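Local coordinates for protein peroxiredoxin (Clostridioides difficile, PDB 6TSB) that is the chitinase domain of a spore-coat protein that joins a probable peroxiredoxin to a glycoside hydrolase family 18 module cutting beta-1,4 links in chitin, at residues A[118-121]-A[122-126]; A[164-167]-A[168-171]; A[189-192]-A[193-196]. All coordinates share one frame; numbering follows the deposited sequence.

Interaction 1. Residues A[118-121]-A[122-126]; sequences FARQ and VNQMI
Phe118 and Val122, one helical turn apart, pack against each other on the buried side of helix 112-128. The CE2 atom of the Phe118 ring comes to 3.5 Å from Val122 CG2, the two groups meeting at a slant. With CG placed anti to the backbone N (chi1 -166°), the phenyl ring reaches forward to the next turn, while Val122 turns CG2 back to meet it. Both are buried, as befits a flat aromatic and a compact branched residue filling the seam between helix and barrel wall: each also packs on Leu70 and on Ile97 of strand 92-98, and Met125 continues the same apolar face with Leu70 and Val95. This is the standard layout of a TIM barrel, the fold of family 18 chitinases, in which amphipathic helices wrap a parallel sheet.

The backbone bonds are those of a regular alpha helix. Each N-H from Val122 to Met125 donates to the carbonyl four residues earlier, Met125 N reaching Gln121 O at 2.9 Å.

Polar side chains occupy the outer flank. Arg120 and Gln124, four residues apart and exposed, bring NH1 to 4.4 Å from OE1, so Gln124 merely lies near the guanidinium edge; Arg120 NH2 makes a weak bond to Asn117 OD1, and Gln124 NE2 a weak one to Glu128 OE1. Long, flexible polar chains suit such a surface. Gln121 spends its amide elsewhere: OE1 accepts from Leu70 N and NE2 donates to Asn69 OD1, so the amide joins the helix to Asn69 and to the start of strand 70-71.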
# COMPACT_ATOMS: atom_id res chain seq x y z
N PHE A 118 -19.62 24.28 40.30
CA PHE A 118 -18.77 23.67 39.26
C PHE A 118 -17.92 24.74 38.60
O PHE A 118 -16.72 24.57 38.54
CB PHE A 118 -19.60 22.94 38.21
CG PHE A 118 -18.78 22.02 37.33
CD1 PHE A 118 -18.55 20.71 37.70
CD2 PHE A 118 -18.24 22.49 36.15
CE1 PHE A 118 -17.79 19.88 36.90
CE2 PHE A 118 -17.47 21.65 35.34
CZ PHE A 118 -17.25 20.35 35.72
N ALA A 119 -18.53 25.82 38.12
CA ALA A 119 -17.79 26.87 37.42
C ALA A 119 -16.68 27.37 38.35
O ALA A 119 -15.56 27.39 37.88
CB ALA A 119 -18.69 27.99 36.97
N ARG A 120 -16.99 27.74 39.59
CA ARG A 120 -16.03 28.30 40.58
C ARG A 120 -14.81 27.36 40.67
O ARG A 120 -13.69 27.86 40.73
CB ARG A 120 -16.66 28.49 41.97
CG ARG A 120 -15.88 29.37 42.95
CD ARG A 120 -16.37 29.41 44.41
NE ARG A 120 -16.88 28.11 44.88
CZ ARG A 120 -16.15 27.05 45.27
NH1 ARG A 120 -14.83 27.11 45.32
NH2 ARG A 120 -16.74 25.92 45.61
N GLN A 121 -15.02 26.05 40.68
CA GLN A 121 -13.94 25.07 40.86
C GLN A 121 -13.11 24.98 39.57
O GLN A 121 -11.91 24.71 39.65
CB GLN A 121 -14.54 23.71 41.20
CG GLN A 121 -15.27 23.73 42.52
CD GLN A 121 -15.24 22.38 43.18
OE1 GLN A 121 -14.20 21.72 43.25
NE2 GLN A 121 -16.38 21.96 43.67
N VAL A 122 -13.76 25.15 38.41
CA VAL A 122 -13.04 25.17 37.11
C VAL A 122 -12.08 26.35 37.14
O VAL A 122 -10.90 26.18 36.81
CB VAL A 122 -14.03 25.24 35.93
CG1 VAL A 122 -13.33 25.58 34.62
CG2 VAL A 122 -14.80 23.93 35.81
N ASN A 123 -12.55 27.51 37.56
CA ASN A 123 -11.75 28.75 37.53
C ASN A 123 -10.62 28.61 38.55
O ASN A 123 -9.53 29.15 38.31
CB ASN A 123 -12.61 29.98 37.79
CG ASN A 123 -11.84 31.26 37.62
OD1 ASN A 123 -11.71 32.04 38.57
ND2 ASN A 123 -11.27 31.47 36.45
N GLN A 124 -10.89 27.89 39.64
CA GLN A 124 -9.89 27.65 40.69
C GLN A 124 -8.79 26.75 40.13
O GLN A 124 -7.63 27.07 40.32
CB GLN A 124 -10.52 27.01 41.92
CG GLN A 124 -9.65 27.22 43.15
CD GLN A 124 -9.70 26.03 44.07
OE1 GLN A 124 -10.63 25.89 44.87
NE2 GLN A 124 -8.68 25.18 43.97
N MET A 125 -9.14 25.66 39.47
CA MET A 125 -8.13 24.76 38.87
C MET A 125 -7.33 25.50 37.78
O MET A 125 -6.11 25.26 37.68
CB MET A 125 -8.81 23.52 38.31
CG MET A 125 -7.87 22.60 37.59
SD MET A 125 -8.80 21.23 36.93
CE MET A 125 -9.22 20.42 38.47
N ILE A 126 -7.96 26.39 37.02
CA ILE A 126 -7.27 27.18 35.96
C ILE A 126 -6.26 28.12 36.62
O ILE A 126 -5.13 28.19 36.11
CB ILE A 126 -8.25 27.94 35.04
CG1 ILE A 126 -9.00 26.99 34.11
CG2 ILE A 126 -7.52 29.02 34.24
CD1 ILE A 126 -10.18 27.62 33.38

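Interaction 2. Residues A[164-167]-A[168-171]; sequences AIRD and VIGD
A C-terminal helix end, closed by an arginine that curls back and meets it edge-on, is what Arg166 and Gly170 form where helix 154-169 leads toward strand 174-179. Arg166 NH1 donates to Gly170 O at 2.7 Å with an N-H...O angle of 160°. The carbonyl oxygen lies in the guanidinium plane and offers a lone pair in its own carbonyl plane, so the bond is well directed. Bends at chi2 (60°) and chi3 (75°) swing the chain round to the helix terminus, bringing Arg166 CD to 3.3 Å from the same Gly170 O. Beyond the segments, NH1 also bonds to Lys173 O, and NH2 joins Asp200 in a salt bridge and bonds to Ile198 O, which fixes the rotation of the guanidinium. The carboxylate of Asp171 stands well out of the guanidinium plane, with 4.5 Å from Arg166 NE to Asp171 OD1; no N-H points at it, so any effect on the guanidinium charge is probably through space, though OD1 does touch the CD methylene.

The last turn is held by Ile169 N to Ile165 O at 2.9 Å, and then by Gly170 N to Arg166 O. Gly170 has positive phi, a conformation that glycine adopts easily because it carries no CB, and the chain leaves the helix there. On the buried flank Ile165 and Ile169 lie side by side, CG2 against CG2 at 4.1 Å; these branched apolar chains suit a face that packs on Phe118, Val122 and Ile126 of helix 112-128. Such a glycine-terminated helix end, leading into the next strand, belongs to the beta-alpha-beta crossover from strand 133-137 to strand 174-179 of the TIM barrel.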
# COMPACT_ATOMS: atom_id res chain seq x y z
N ALA A 164 -22.22 29.31 32.75
CA ALA A 164 -21.69 29.54 34.12
C ALA A 164 -20.15 29.45 34.10
O ALA A 164 -19.53 30.35 34.68
CB ALA A 164 -22.31 28.57 35.09
N ILE A 165 -19.57 28.48 33.40
CA ILE A 165 -18.08 28.37 33.26
C ILE A 165 -17.54 29.60 32.52
O ILE A 165 -16.62 30.29 33.04
CB ILE A 165 -17.72 27.05 32.57
CG1 ILE A 165 -18.30 25.86 33.34
CG2 ILE A 165 -16.21 26.97 32.43
CD1 ILE A 165 -18.09 24.51 32.71
N ARG A 166 -18.11 29.94 31.38
CA ARG A 166 -17.60 31.10 30.59
C ARG A 166 -17.70 32.41 31.40
O ARG A 166 -16.79 33.29 31.23
CB ARG A 166 -18.35 31.22 29.26
CG ARG A 166 -17.96 32.45 28.44
CD ARG A 166 -16.49 32.47 28.07
NE ARG A 166 -16.21 31.51 27.00
CZ ARG A 166 -15.00 31.17 26.56
NH1 ARG A 166 -13.90 31.67 27.11
NH2 ARG A 166 -14.89 30.30 25.57
N ASP A 167 -18.78 32.58 32.16
CA ASP A 167 -19.03 33.81 32.97
C ASP A 167 -17.85 34.00 33.95
O ASP A 167 -17.36 35.12 34.08
CB ASP A 167 -20.41 33.79 33.66
CG ASP A 167 -21.63 34.04 32.76
OD1 ASP A 167 -21.44 34.33 31.54
OD2 ASP A 167 -22.79 33.93 33.28
N VAL A 168 -17.35 32.92 34.56
CA VAL A 168 -16.27 32.97 35.59
C VAL A 168 -14.88 33.04 34.93
O VAL A 168 -14.12 33.92 35.31
CB VAL A 168 -16.42 31.81 36.60
CG1 VAL A 168 -15.26 31.69 37.57
CG2 VAL A 168 -17.71 31.96 37.39
N ILE A 169 -14.54 32.16 33.97
CA ILE A 169 -13.13 32.03 33.48
C ILE A 169 -12.79 33.19 32.55
O ILE A 169 -11.59 33.47 32.44
CB ILE A 169 -12.85 30.68 32.81
CG1 ILE A 169 -13.50 30.58 31.43
CG2 ILE A 169 -13.26 29.55 33.75
CD1 ILE A 169 -13.14 29.33 30.65
N GLY A 170 -13.79 33.83 31.93
CA GLY A 170 -13.63 34.97 31.00
C GLY A 170 -13.49 34.54 29.54
O GLY A 170 -13.53 33.31 29.25
N ASP A 171 -13.34 35.50 28.63
CA ASP A 171 -13.25 35.25 27.17
C ASP A 171 -11.82 34.82 26.80
O ASP A 171 -11.69 34.07 25.81
CB ASP A 171 -13.70 36.47 26.36
CG ASP A 171 -15.13 36.92 26.63
OD1 ASP A 171 -15.99 36.05 26.97
OD2 ASP A 171 -15.38 38.12 26.52

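Interaction 3. Residues A[189-192]-A[193-196]; sequences SAEI and DKIA
Glu191 O receives Ile195 N at 2.9 Å with an N-H...O angle of 168°, the straightest bond of this short helical turn. The turn begins at Glu191, which occupies the N-cap position of helix 192-195 in the TIM-barrel domain, soon after strand 174-179 and helix 183-188. Lys194 N approaches the same oxygen, but its bond is weak because the N-H points poorly at it. One residue further on, Ala196 N donates to Ile192 O at 3.0 Å, from a position tilted out of the carbonyl plane.

The carboxylate of Glu191 finds its chief partner outside the turn, OE1 bonding to the hydroxyl of Thr159 on helix 154-169; OE1 also lies against Lys194 CG, at 3.8 Å. With CG beside the backbone N (chi1 -61°) and the chain extended beyond it, the glutamate is long enough to reach helix 154-169. Its aliphatic part is used too. Glu191 CB lies 3.6 Å from Lys194 CB as the two chains slant past each other, yet their charged ends remain apart, with Glu191 OE2 and Lys194 NZ separated by 5.9 Å; any attraction is therefore probably modest. A flexible lysine suits this exposed position, since its methylenes can pack while the ammonium group leads off from the turn.

Apolar residues take the inner side. Ile192, buried, packs on Tyr185, Ile186, Ala247 and Met249, while Ile195 rests on Leu162 of helix 154-169. Small Ala190 and Ala196 allow close packing: Ala190 beside Tyr185, and Ala196 against Pro250. Ile195 reaches back along the chain as well, its methyl CD1 lying 4.2 Å from Ala190 CB.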
# COMPACT_ATOMS: atom_id res chain seq x y z
N SER A 189 -28.52 15.65 23.30
CA SER A 189 -27.35 15.90 24.18
C SER A 189 -27.03 17.39 24.24
O SER A 189 -26.88 17.89 25.33
CB SER A 189 -26.16 15.08 23.80
OG SER A 189 -26.47 13.71 23.95
N ALA A 190 -26.98 18.09 23.12
CA ALA A 190 -26.53 19.50 23.15
C ALA A 190 -27.35 20.36 22.19
O ALA A 190 -27.87 19.84 21.18
CB ALA A 190 -25.06 19.57 22.86
N GLU A 191 -27.43 21.63 22.55
CA GLU A 191 -28.05 22.72 21.78
C GLU A 191 -26.89 23.32 21.02
O GLU A 191 -26.31 24.29 21.52
CB GLU A 191 -28.74 23.76 22.69
CG GLU A 191 -29.87 23.23 23.56
CD GLU A 191 -30.56 24.31 24.39
OE1 GLU A 191 -29.87 24.99 25.21
OE2 GLU A 191 -31.78 24.54 24.19
N ILE A 192 -26.55 22.72 19.88
CA ILE A 192 -25.34 23.10 19.09
C ILE A 192 -25.35 24.60 18.86
O ILE A 192 -24.29 25.24 19.04
CB ILE A 192 -25.26 22.36 17.75
CG1 ILE A 192 -25.27 20.84 17.93
CG2 ILE A 192 -24.06 22.86 16.94
CD1 ILE A 192 -24.25 20.31 18.93
N ASP A 193 -26.49 25.16 18.46
CA ASP A 193 -26.58 26.61 18.10
C ASP A 193 -26.45 27.48 19.35
O ASP A 193 -26.01 28.60 19.23
CB ASP A 193 -27.85 26.93 17.29
CG ASP A 193 -29.16 26.79 18.05
OD1 ASP A 193 -29.37 25.76 18.75
OD2 ASP A 193 -29.97 27.73 17.95
N LYS A 194 -26.86 26.98 20.52
CA LYS A 194 -26.75 27.74 21.80
C LYS A 194 -25.31 27.67 22.36
O LYS A 194 -24.80 28.74 22.76
CB LYS A 194 -27.79 27.25 22.81
CG LYS A 194 -29.24 27.58 22.46
CD LYS A 194 -29.54 29.06 22.59
CE LYS A 194 -30.02 29.70 21.30
NZ LYS A 194 -31.50 29.69 21.23
N ILE A 195 -24.68 26.49 22.38
CA ILE A 195 -23.29 26.34 22.94
C ILE A 195 -22.25 26.93 22.00
O ILE A 195 -21.21 27.32 22.50
CB ILE A 195 -22.92 24.89 23.24
CG1 ILE A 195 -22.68 24.09 21.97
CG2 ILE A 195 -23.95 24.26 24.14
CD1 ILE A 195 -22.26 22.66 22.26
N ALA A 196 -22.54 26.99 20.70
CA ALA A 196 -21.61 27.50 19.65
C ALA A 196 -20.95 28.80 20.08
O ALA A 196 -19.73 28.84 20.15
CB ALA A 196 -22.33 27.65 18.33

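Interactions 1 and 2 belong to neighbouring helices outside the barrel and touch directly, Asn123 CB meeting Val168 CG1 at 3.2 Å and Ile126 CD1 meeting Ile169 CG2 at 3.6 Å. Interaction 3 touches neither, its nearest atoms being about 7 Å from interaction 2, yet it leans on the same helix 154-169 through Thr159 and Leu162. All three are partly buried, with apolar residues packed inward, while charged groups lie mostly at the surface, Arg166 being tied to Asp200. Their chemistry follows position along a helix: 118-126 lies within one and relies on regular backbone bonds, 164-171 closes one with a guanidinium bonded edge-on to the carbonyl just past its end, and 189-196 opens one from a backbone oxygen.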